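Side-chain contacts in RickCE (Rickettsia bellii, PDB 5HAM), which probably acts as a deubiquitinase, a cysteine protease of the CE clan and bacterial effector thought to act on ubiquitin in the host cell: residues 178-181 with 182-186; 12-15 with 16-20. All coordinates share one frame; numbering follows the deposited sequence.

Both contacts are one-turn side-chain meetings, each within its own helix, and they come in chain order 12-15 with 16-20 first, then 178-181 with 182-186. Contact 2 lies on helix 11-20 near the start of the modelled chain, contact 1 on helix 175-188 in the range of the RickCE-like catalytic domain. Their centres are 25 Å apart and their nearest atoms about 14 Å, so neither touches the other. What they share is the mixed five-stranded sheet: Ile14 and Leu18 of contact 2 pack on strand 135-141, while Leu180 and Ile184 of contact 1 pack on strand 160-166. Each helix thus lends an apolar side to the sheet and carries polar pairs elsewhere.

Contact 1: 178-181 with 182-186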
# COMPACT_ATOMS: atom_id res chain seq x y z
N GLN A 178 -1.19 11.18 7.21
CA GLN A 178 0.18 11.03 7.70
C GLN A 178 0.41 9.64 8.27
O GLN A 178 1.28 9.43 9.12
CB GLN A 178 0.52 12.12 8.73
CG GLN A 178 0.55 13.51 8.10
CD GLN A 178 0.59 14.63 9.12
OE1 GLN A 178 1.27 14.53 10.14
NE2 GLN A 178 -0.14 15.70 8.85
N LYS A 179 -0.35 8.68 7.77
CA LYS A 179 -0.22 7.31 8.24
C LYS A 179 1.22 6.77 8.15
O LYS A 179 1.72 6.18 9.10
CB LYS A 179 -1.26 6.39 7.58
CG LYS A 179 -1.15 6.11 6.09
CD LYS A 179 -2.48 5.48 5.60
CE LYS A 179 -2.45 5.12 4.13
NZ LYS A 179 -3.77 5.00 3.47
N LEU A 180 1.91 7.02 7.04
CA LEU A 180 3.28 6.52 6.89
C LEU A 180 4.32 7.24 7.80
O LEU A 180 5.11 6.59 8.50
CB LEU A 180 3.70 6.52 5.40
CG LEU A 180 5.16 6.21 5.06
CD1 LEU A 180 5.59 4.87 5.65
CD2 LEU A 180 5.37 6.22 3.55
N PRO A 181 4.31 8.58 7.81
CA PRO A 181 5.19 9.25 8.78
C PRO A 181 4.88 8.87 10.22
O PRO A 181 5.81 8.81 11.00
CB PRO A 181 4.90 10.74 8.53
CG PRO A 181 4.59 10.79 7.08
CD PRO A 181 3.79 9.52 6.81
N LYS A 182 3.61 8.61 10.54
CA LYS A 182 3.27 8.11 11.87
C LYS A 182 3.90 6.74 12.13
O LYS A 182 4.33 6.45 13.25
CB LYS A 182 1.75 8.01 12.07
CG LYS A 182 1.00 9.35 12.13
CD LYS A 182 1.87 10.48 12.67
CE LYS A 182 1.16 11.85 12.55
NZ LYS A 182 2.11 12.99 12.80
N LEU A 183 3.96 5.91 11.10
CA LEU A 183 4.57 4.59 11.25
C LEU A 183 6.07 4.75 11.45
O LEU A 183 6.65 4.13 12.34
CB LEU A 183 4.31 3.73 10.02
CG LEU A 183 5.02 2.37 10.02
CD1 LEU A 183 4.52 1.48 11.17
CD2 LEU A 183 4.83 1.70 8.67
N ILE A 184 6.68 5.59 10.64
CA ILE A 184 8.13 5.78 10.69
C ILE A 184 8.53 6.25 12.07
O ILE A 184 9.46 5.72 12.69
CB ILE A 184 8.61 6.77 9.62
CG1 ILE A 184 8.43 6.19 8.21
CG2 ILE A 184 10.06 7.17 9.86
CD1 ILE A 184 8.77 7.16 7.09
N ASP A 185 7.80 7.23 12.59
CA ASP A 185 8.12 7.75 13.92
C ASP A 185 7.80 6.75 15.04
O ASP A 185 8.53 6.68 16.02
CB ASP A 185 7.47 9.10 14.18
CG ASP A 185 7.94 9.71 15.50
OD1 ASP A 185 9.05 10.29 15.53
OD2 ASP A 185 7.22 9.57 16.51
N LYS A 186 6.74 5.97 14.90
CA LYS A 186 6.45 4.93 15.88
C LYS A 186 7.59 3.92 15.93
O LYS A 186 7.98 3.46 17.00
CB LYS A 186 5.13 4.22 15.58
CG LYS A 186 4.73 3.18 16.62
CD LYS A 186 3.20 3.03 16.68
CE LYS A 186 2.73 2.31 17.95
NZ LYS A 186 2.64 0.83 17.80
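The flat amide of Gln178 meets Lys182 through its oxygen: Lys182 NZ donates to Gln178 OE1 at 3.2 Å, standing 23° from the carbonyl plane. The lysine reaches it over the turn, CG passing 3.0 Å from the Gln178 backbone O and CE packing on Gln178 CB. The bend at chi2 of Lys182 (-29°) swings the chain across toward the amide oxygen, the side chains crossing at a slant. A long amide and a long amine suit this outer surface, where both can pair while their methylenes pack. The same Gln178 O accepts the backbone N of Lys182 at 2.8 Å.

Pro181, lacking an N-H, suits the kink of the helix, where its N and that of Leu180 make no bond to the turn before; its O still receives the N of Asp185 at 3.0 Å. On the apolar side Leu180 CD1 lies 4.0 Å from Ile184 CG1, two branched chains suited to a buried surface.

The contact belongs to the beta-alpha-beta unit of strand 160-166, helix 175-188 and strand 196-199. Leu180 and Ile184 rest on Phe165 and Leu163 of strand 160-166, while Leu183 and Ile184 meet helix 96-130 at Asn117, Glu118 and Leu121.

Contact 2: 12-15 with 16-20; sequences NEIT and HLLTA
Asn12 and His16 meet twice, through a backbone oxygen and through their side chains. Asn12 O sits 3.1 Å above the centre of the imidazole, covering one face, and also accepts the backbone N of His16. Asn12 OD1 comes 3.2 Å from His16 CE1, with the amide and ring planes turned 73° apart. With CG of His16 anti to its carbonyl carbon (chi1 -63°), the ring is carried back over the preceding turn; Asn12 has CG anti to its N (chi1 -167°), which brings the amide to the CE1 and NE2 end of that ring.

One turn along, Thr19 grips Thr15 O with two donors, N at 2.9 Å and OG1 at 3.0 Å, arriving from opposite faces of the carbonyl plane. A threonine suits this exposed place because its hydroxyl can turn back to the helix backbone. On the buried side Ile14 CG2 touches Leu18 CD1 at 3.9 Å, the two chains lying side by side and pointing the same way. Leu17 lays its CG and CD1 against Glu13 O, which takes the Leu17 N in a nearly straight 2.8 Å bond.

The second shell fixes the polar ends. Histidine suits its partly exposed place, its flat ring lying over Asn12 O while ND1 bonds Gln257 OE1; Thr10 OG1 bonds Glu13 OE1, and Glu11 O bonds Thr15 OG1. Branched, apolar Ile14 and Leu18 suit the buried side, received by strand 135-141 and helix 211-223, and Leu17 by helices 211-223 and 238-251.

With the amide of Gln257 as modelled, the bond to its OE1 is consistent with a proton on ND1, and should restrict rotation of the ring. The partly negative Asn12 O over the imidazole would probably stabilise a positive charge there, though the charge is not seen.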
# COMPACT_ATOMS: atom_id res chain seq x y z
N ASN A 12 3.25 -9.16 -5.98
CA ASN A 12 4.01 -10.26 -6.52
C ASN A 12 4.92 -9.80 -7.66
O ASN A 12 6.10 -10.12 -7.68
CB ASN A 12 3.06 -11.36 -6.99
CG ASN A 12 3.78 -12.64 -7.27
OD1 ASN A 12 3.65 -13.21 -8.36
ND2 ASN A 12 4.57 -13.10 -6.30
N GLU A 13 4.36 -9.02 -8.58
CA GLU A 13 5.15 -8.49 -9.68
C GLU A 13 6.16 -7.48 -9.20
O GLU A 13 7.31 -7.48 -9.64
CB GLU A 13 4.26 -7.81 -10.72
CG GLU A 13 3.55 -8.77 -11.63
CD GLU A 13 2.18 -9.13 -11.13
OE1 GLU A 13 1.76 -8.61 -10.07
OE2 GLU A 13 1.52 -9.94 -11.81
N ILE A 14 5.72 -6.59 -8.33
CA ILE A 14 6.59 -5.53 -7.84
C ILE A 14 7.84 -6.15 -7.21
O ILE A 14 8.97 -5.77 -7.53
CB ILE A 14 5.84 -4.63 -6.86
CG1 ILE A 14 4.81 -3.80 -7.63
CG2 ILE A 14 6.79 -3.72 -6.11
CD1 ILE A 14 3.88 -3.02 -6.74
N THR A 15 7.62 -7.15 -6.37
CA THR A 15 8.69 -7.87 -5.68
C THR A 15 9.63 -8.57 -6.66
O THR A 15 10.84 -8.47 -6.53
CB THR A 15 8.08 -8.87 -4.66
OG1 THR A 15 7.50 -8.12 -3.59
CG2 THR A 15 9.12 -9.76 -4.08
N HIS A 16 9.07 -9.25 -7.66
CA HIS A 16 9.89 -9.94 -8.67
C HIS A 16 10.69 -8.97 -9.54
O HIS A 16 11.87 -9.18 -9.80
CB HIS A 16 9.02 -10.79 -9.60
CG HIS A 16 8.31 -11.90 -8.91
ND1 HIS A 16 7.28 -12.61 -9.49
CD2 HIS A 16 8.48 -12.43 -7.67
CE1 HIS A 16 6.84 -13.52 -8.64
NE2 HIS A 16 7.54 -13.43 -7.53
N LEU A 17 10.01 -7.93 -10.01
CA LEU A 17 10.65 -6.91 -10.81
C LEU A 17 11.82 -6.28 -10.06
O LEU A 17 12.89 -6.05 -10.63
CB LEU A 17 9.63 -5.86 -11.21
CG LEU A 17 8.78 -6.37 -12.37
CD1 LEU A 17 7.51 -5.53 -12.53
CD2 LEU A 17 9.64 -6.36 -13.62
N LEU A 18 11.63 -6.02 -8.77
CA LEU A 18 12.67 -5.40 -7.95
C LEU A 18 13.84 -6.34 -7.76
O LEU A 18 14.99 -5.98 -8.01
CB LEU A 18 12.12 -4.96 -6.60
CG LEU A 18 11.29 -3.68 -6.60
CD1 LEU A 18 10.63 -3.48 -5.25
CD2 LEU A 18 12.16 -2.48 -6.97
N THR A 19 13.53 -7.55 -7.30
CA THR A 19 14.52 -8.60 -7.11
C THR A 19 15.34 -8.89 -8.38
O THR A 19 16.55 -9.07 -8.31
CB THR A 19 13.83 -9.88 -6.62
OG1 THR A 19 13.36 -9.64 -5.29
CG2 THR A 19 14.79 -11.04 -6.60
N ALA A 20 14.67 -8.89 -9.53
CA ALA A 20 15.35 -9.16 -10.80
C ALA A 20 16.30 -8.03 -11.21
O ALA A 20 17.29 -8.27 -11.92
CB ALA A 20 14.32 -9.41 -11.90